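Local coordinates for secreted effector protein SopD (Salmonella typhimurium, PDB 5CPC) that acts as a type III secreted effector that alters host cell physiology, cooperating with SopB in membrane fission and macropinosome formation and contributing to replication in macrophages, at residues H51-L56 / M158-E163; E175-A180 / Y252-Y257. All coordinates share one frame; numbering follows the deposited sequence.

Contact 1 of 2, residues H51-L56 / M158-E163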
loop_
_atom_site.group_PDB
_atom_site.type_symbol
_atom_site.label_atom_id
_atom_site.label_comp_id
_atom_site.label_asym_id
_atom_site.label_seq_id
_atom_site.Cartn_x
_atom_site.Cartn_y
_atom_site.Cartn_z
ATOM N N HIS A 51 9.392 -5.365 -25.934
ATOM C CA HIS A 51 9.743 -4.125 -26.573
ATOM C C HIS A 51 8.472 -3.572 -27.325
ATOM O O HIS A 51 8.113 -2.450 -27.154
ATOM C CB HIS A 51 10.912 -4.337 -27.557
ATOM C CG HIS A 51 11.532 -3.051 -28.052
ATOM N ND1 HIS A 51 12.661 -3.017 -28.859
ATOM C CD2 HIS A 51 11.205 -1.758 -27.809
ATOM C CE1 HIS A 51 12.957 -1.756 -29.136
ATOM N NE2 HIS A 51 12.110 -0.972 -28.481
ATOM N N ALA A 52 7.791 -4.353 -28.130
ATOM C CA ALA A 52 6.687 -3.768 -28.877
ATOM C C ALA A 52 5.586 -3.231 -27.937
ATOM O O ALA A 52 4.973 -2.202 -28.254
ATOM C CB ALA A 52 6.129 -4.768 -29.828
ATOM N N LEU A 53 5.376 -3.884 -26.770
ATOM C CA LEU A 53 4.391 -3.426 -25.753
ATOM C C LEU A 53 4.727 -2.108 -25.129
ATOM O O LEU A 53 3.848 -1.260 -24.932
ATOM C CB LEU A 53 4.237 -4.440 -24.602
ATOM C CG LEU A 53 3.090 -5.419 -24.718
ATOM C CD1 LEU A 53 3.277 -6.578 -23.671
ATOM C CD2 LEU A 53 1.671 -4.745 -24.596
ATOM N N GLU A 54 6.020 -1.926 -24.812
ATOM C CA GLU A 54 6.475 -0.667 -24.288
ATOM C C GLU A 54 6.169 0.431 -25.323
ATOM O O GLU A 54 5.711 1.546 -24.993
ATOM C CB GLU A 54 7.993 -0.780 -24.028
ATOM C CG GLU A 54 8.568 0.380 -23.267
ATOM C CD GLU A 54 8.124 0.313 -21.777
ATOM O OE1 GLU A 54 7.828 1.380 -21.157
ATOM O OE2 GLU A 54 8.070 -0.828 -21.257
ATOM N N VAL A 55 6.406 0.130 -26.603
ATOM C CA VAL A 55 6.106 1.090 -27.618
ATOM C C VAL A 55 4.587 1.313 -27.710
ATOM O O VAL A 55 4.130 2.448 -27.801
ATOM C CB VAL A 55 6.676 0.688 -29.030
ATOM C CG1 VAL A 55 6.313 1.771 -30.011
ATOM C CG2 VAL A 55 8.238 0.571 -28.991
ATOM N N LEU A 56 3.828 0.226 -27.772
ATOM C CA LEU A 56 2.353 0.337 -27.824
ATOM C C LEU A 56 1.817 1.162 -26.647
ATOM O O LEU A 56 0.988 2.067 -26.829
ATOM C CB LEU A 56 1.722 -1.031 -27.824
ATOM C CG LEU A 56 0.210 -1.097 -27.916
ATOM C CD1 LEU A 56 -0.301 -0.670 -29.343
ATOM C CD2 LEU A 56 -0.263 -2.508 -27.515
ATOM N N MET A 158 -1.923 -0.153 -13.799
ATOM C CA MET A 158 -2.423 0.960 -14.508
ATOM C C MET A 158 -1.793 1.053 -15.916
ATOM O O MET A 158 -2.365 1.716 -16.776
ATOM C CB MET A 158 -2.153 2.228 -13.746
ATOM C CG MET A 158 -3.097 2.512 -12.571
ATOM S SD MET A 158 -2.582 4.119 -11.907
ATOM C CE MET A 158 -4.139 4.751 -11.445
ATOM N N THR A 159 -0.662 0.365 -16.127
ATOM C CA THR A 159 0.148 0.449 -17.342
ATOM C C THR A 159 -0.283 -0.644 -18.315
ATOM O O THR A 159 -0.529 -0.392 -19.498
ATOM C CB THR A 159 1.658 0.307 -16.982
ATOM O OG1 THR A 159 2.082 1.496 -16.302
ATOM C CG2 THR A 159 2.550 0.085 -18.209
ATOM N N TRP A 160 -0.334 -1.870 -17.832
ATOM C CA TRP A 160 -0.700 -2.969 -18.677
ATOM C C TRP A 160 -2.198 -3.303 -18.627
ATOM O O TRP A 160 -2.657 -4.082 -19.488
ATOM C CB TRP A 160 0.149 -4.218 -18.384
ATOM C CG TRP A 160 1.611 -3.972 -18.534
ATOM C CD1 TRP A 160 2.606 -4.336 -17.652
ATOM C CD2 TRP A 160 2.266 -3.278 -19.619
ATOM N NE1 TRP A 160 3.831 -3.920 -18.128
ATOM C CE2 TRP A 160 3.665 -3.263 -19.318
ATOM C CE3 TRP A 160 1.815 -2.675 -20.815
ATOM C CZ2 TRP A 160 4.618 -2.686 -20.183
ATOM C CZ3 TRP A 160 2.757 -2.083 -21.680
ATOM C CH2 TRP A 160 4.151 -2.085 -21.351
ATOM N N HIS A 161 -2.956 -2.744 -17.665
ATOM C CA HIS A 161 -4.394 -3.090 -17.559
ATOM C C HIS A 161 -5.255 -1.921 -17.267
ATOM O O HIS A 161 -5.917 -1.919 -16.224
ATOM C CB HIS A 161 -4.647 -4.131 -16.474
ATOM C CG HIS A 161 -3.911 -5.383 -16.729
ATOM N ND1 HIS A 161 -4.313 -6.281 -17.692
ATOM C CD2 HIS A 161 -2.732 -5.839 -16.241
ATOM C CE1 HIS A 161 -3.432 -7.269 -17.754
ATOM N NE2 HIS A 161 -2.474 -7.033 -16.871
ATOM N N PRO A 162 -5.243 -0.935 -18.170
ATOM C CA PRO A 162 -5.980 0.283 -18.057
ATOM C C PRO A 162 -7.510 0.016 -18.023
ATOM O O PRO A 162 -8.270 0.864 -17.545
ATOM C CB PRO A 162 -5.576 1.036 -19.338
ATOM C CG PRO A 162 -5.209 -0.044 -20.340
ATOM C CD PRO A 162 -4.510 -1.033 -19.458
ATOM N N GLU A 163 -7.938 -1.157 -18.523
ATOM C CA GLU A 163 -9.348 -1.543 -18.515
ATOM C C GLU A 163 -9.786 -1.549 -17.056
ATOM O O GLU A 163 -10.919 -1.146 -16.763
ATOM C CB GLU A 163 -9.575 -2.914 -19.198
ATOM C CG GLU A 163 -8.893 -4.200 -18.557
ATOM C CD GLU A 163 -7.402 -4.431 -19.023
ATOM O OE1 GLU A 163 -6.856 -5.551 -18.772
ATOM O OE2 GLU A 163 -6.766 -3.519 -19.640
#
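W160 carries its CG anti to the carbonyl carbon (chi1 -57°), which swings the indole across to L53 and E54 on the neighbouring helix. The six-membered end of the ring does the touching. L53 O lies at the edge of the ring, near its plane, 3.5 Å from CZ3 of W160, and L53 CB is 4.0 Å from CH2 of W160. CD2 of L53, crossing the indole at a slant, comes 4.1 Å from CZ3 of W160; leucine suits the buried place against the ring. E54 starts out pointing away, but its chain bends at chi2 (73°) and brings OE2 to 4.1 Å from W160 CZ2, the carboxylate nearly perpendicular to the ring. That carboxylate is paired with R86 through OE1, while W160 NE1 bonds to the hydroxyl of Y82; both partners come from helix 76-90. T159 CG2 sits over the ring centre, 3.6 Å above one face, and probably helps to hold the indole in its tilt. Tryptophan fits here because it offers a broad apolar edge together with an N-H. This is ordinary helix-helix packing, in which the last turn of helix 141-160 lays its tryptophan against the side of helix 49-60.

Contact 2 of 2, residues E175-A180 / Y252-Y257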
loop_
_atom_site.group_PDB
_atom_site.type_symbol
_atom_site.label_atom_id
_atom_site.label_comp_id
_atom_site.label_asym_id
_atom_site.label_seq_id
_atom_site.Cartn_x
_atom_site.Cartn_y
_atom_site.Cartn_z
ATOM N N GLU A 175 -7.456 -5.391 -7.483
ATOM C CA GLU A 175 -6.352 -6.082 -8.119
ATOM C C GLU A 175 -5.099 -5.792 -7.390
ATOM O O GLU A 175 -4.179 -6.627 -7.330
ATOM C CB GLU A 175 -6.196 -5.672 -9.610
ATOM C CG GLU A 175 -7.246 -6.348 -10.508
ATOM C CD GLU A 175 -7.197 -7.857 -10.402
ATOM O OE1 GLU A 175 -6.197 -8.479 -10.794
ATOM O OE2 GLU A 175 -8.172 -8.432 -9.930
ATOM N N VAL A 176 -5.009 -4.588 -6.884
ATOM C CA VAL A 176 -3.806 -4.246 -6.099
ATOM C C VAL A 176 -3.906 -4.965 -4.732
ATOM O O VAL A 176 -3.016 -5.741 -4.366
ATOM C CB VAL A 176 -3.707 -2.738 -5.903
ATOM C CG1 VAL A 176 -2.503 -2.384 -4.965
ATOM C CG2 VAL A 176 -3.652 -2.009 -7.269
ATOM N N THR A 177 -5.002 -4.691 -3.997
ATOM C CA THR A 177 -5.164 -5.227 -2.599
ATOM C C THR A 177 -5.231 -6.770 -2.588
ATOM O O THR A 177 -4.661 -7.428 -1.699
ATOM C CB THR A 177 -6.306 -4.518 -1.749
ATOM O OG1 THR A 177 -7.600 -4.708 -2.344
ATOM C CG2 THR A 177 -6.050 -3.035 -1.588
ATOM N N GLY A 178 -5.804 -7.343 -3.652
ATOM C CA GLY A 178 -5.867 -8.809 -3.827
ATOM C C GLY A 178 -4.566 -9.484 -4.234
ATOM O O GLY A 178 -4.446 -10.703 -4.167
ATOM N N ASN A 179 -3.597 -8.683 -4.674
ATOM C CA ASN A 179 -2.325 -9.174 -5.199
ATOM C C ASN A 179 -1.442 -9.974 -4.223
ATOM O O ASN A 179 -0.966 -9.466 -3.215
ATOM C CB ASN A 179 -1.529 -7.988 -5.768
ATOM C CG ASN A 179 -0.280 -8.418 -6.457
ATOM O OD1 ASN A 179 -0.274 -8.627 -7.687
ATOM N ND2 ASN A 179 0.784 -8.553 -5.715
ATOM N N ALA A 180 -1.154 -11.204 -4.593
ATOM C CA ALA A 180 -0.368 -12.128 -3.794
ATOM C C ALA A 180 0.870 -11.583 -3.110
ATOM O O ALA A 180 0.970 -11.598 -1.857
ATOM C CB ALA A 180 -0.020 -13.387 -4.618
ATOM N N TYR A 252 -3.109 4.631 3.121
ATOM C CA TYR A 252 -3.728 5.520 2.159
ATOM C C TYR A 252 -3.601 4.930 0.776
ATOM O O TYR A 252 -4.582 4.882 0.013
ATOM C CB TYR A 252 -3.039 6.914 2.141
ATOM C CG TYR A 252 -3.297 7.693 0.870
ATOM C CD1 TYR A 252 -4.542 8.294 0.643
ATOM C CD2 TYR A 252 -2.333 7.771 -0.147
ATOM C CE1 TYR A 252 -4.818 8.971 -0.538
ATOM C CE2 TYR A 252 -2.609 8.458 -1.354
ATOM C CZ TYR A 252 -3.870 9.051 -1.526
ATOM O OH TYR A 252 -4.174 9.741 -2.674
ATOM N N LEU A 253 -2.377 4.536 0.440
ATOM C CA LEU A 253 -2.122 4.045 -0.892
ATOM C C LEU A 253 -2.842 2.724 -1.188
ATOM O O LEU A 253 -3.319 2.526 -2.343
ATOM C CB LEU A 253 -0.621 3.981 -1.182
ATOM C CG LEU A 253 -0.077 3.800 -2.581
ATOM C CD1 LEU A 253 -0.262 5.038 -3.475
ATOM C CD2 LEU A 253 1.360 3.469 -2.436
ATOM N N LEU A 254 -2.955 1.840 -0.182
ATOM C CA LEU A 254 -3.770 0.615 -0.331
ATOM C C LEU A 254 -5.234 0.861 -0.476
ATOM O O LEU A 254 -5.845 0.266 -1.335
ATOM C CB LEU A 254 -3.578 -0.363 0.821
ATOM C CG LEU A 254 -2.191 -0.989 0.838
ATOM C CD1 LEU A 254 -1.931 -1.658 2.214
ATOM C CD2 LEU A 254 -2.064 -2.009 -0.367
ATOM N N HIS A 255 -5.836 1.712 0.359
ATOM C CA HIS A 255 -7.315 1.719 0.492
ATOM C C HIS A 255 -8.016 2.997 0.157
ATOM O O HIS A 255 -9.221 2.999 -0.022
ATOM C CB HIS A 255 -7.765 1.283 1.928
ATOM C CG HIS A 255 -7.189 -0.027 2.366
ATOM N ND1 HIS A 255 -7.633 -1.237 1.879
ATOM C CD2 HIS A 255 -6.213 -0.321 3.262
ATOM C CE1 HIS A 255 -6.934 -2.218 2.434
ATOM N NE2 HIS A 255 -6.063 -1.688 3.272
ATOM N N SER A 256 -7.285 4.097 0.108
ATOM C CA SER A 256 -7.908 5.403 -0.186
ATOM C C SER A 256 -7.448 6.158 -1.463
ATOM O O SER A 256 -8.121 7.083 -1.933
ATOM C CB SER A 256 -7.822 6.286 1.046
ATOM O OG SER A 256 -8.547 5.630 2.045
ATOM N N TYR A 257 -6.328 5.732 -2.024
ATOM C CA TYR A 257 -5.711 6.430 -3.150
ATOM C C TYR A 257 -6.656 6.537 -4.340
ATOM O O TYR A 257 -7.173 5.526 -4.768
ATOM C CB TYR A 257 -4.457 5.642 -3.562
ATOM C CG TYR A 257 -3.855 5.996 -4.905
ATOM C CD1 TYR A 257 -3.097 7.175 -5.075
ATOM C CD2 TYR A 257 -3.999 5.139 -5.994
ATOM C CE1 TYR A 257 -2.531 7.492 -6.297
ATOM C CE2 TYR A 257 -3.464 5.464 -7.241
ATOM C CZ TYR A 257 -2.723 6.636 -7.372
ATOM O OH TYR A 257 -2.152 6.914 -8.569
#
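OG1 of T177 is gripped by two oxygens, the peptide carbonyl R173 O one turn back in its own helix and T317 O at the C-terminal carboxylate, which probably share its one proton, while the methyl of T177 turns to L254 and H255. The setting is helix-helix packing: helix 169-177 lies against helix 248-256, which holds a wider pi-type turn at 252-256. There Y252 O accepts S256 N at 2.8 Å, and more weakly Y257 N. Threonine suits its buried place because one branch is polar and the other apolar. With OG1 between the backbone N and the carbonyl carbon (chi1 62°), CG2 is left to face the other helix. This methyl lies 3.3 Å from L254 O, a close carbon-oxygen approach, and 4.3 Å from the branch methyl CD2 of L254. Leucine supplies the apolar mass at this point and also touches L316. The C-terminal residues are therefore part of the joint: H255 NE2 bonds to L315 O, and H255 packs on L316. V176 packs on I154 of helix 141-160, the neighbour that covers this side. L254 CB lies 3.6 Å above one face of the H255 ring, offset toward the rim, and H255 CE1 reaches the methyl CG2 of T177 obliquely at 4.2 Å.

Overall arrangement
From the N terminus, helix 49-60 comes first, and contact 1 returns the chain to it after 101 residues that include helix 76-90, the three-stranded antiparallel sheet and most of helix 141-160. Contact 2 then opens on helix 169-177 and closes 71 residues later, past the strand pair 232-237 and 240-245, at helix 248-256. The two loops follow in series, neither nested nor crossed. Their centres lie 20 Å apart, contact 1 well out from the middle of the chain and contact 2 near it. Helices 76-90 and 141-160 serve both neighbourhoods, and the contacts meet directly where M158 CE packs 4.1 Å from Y257 OH.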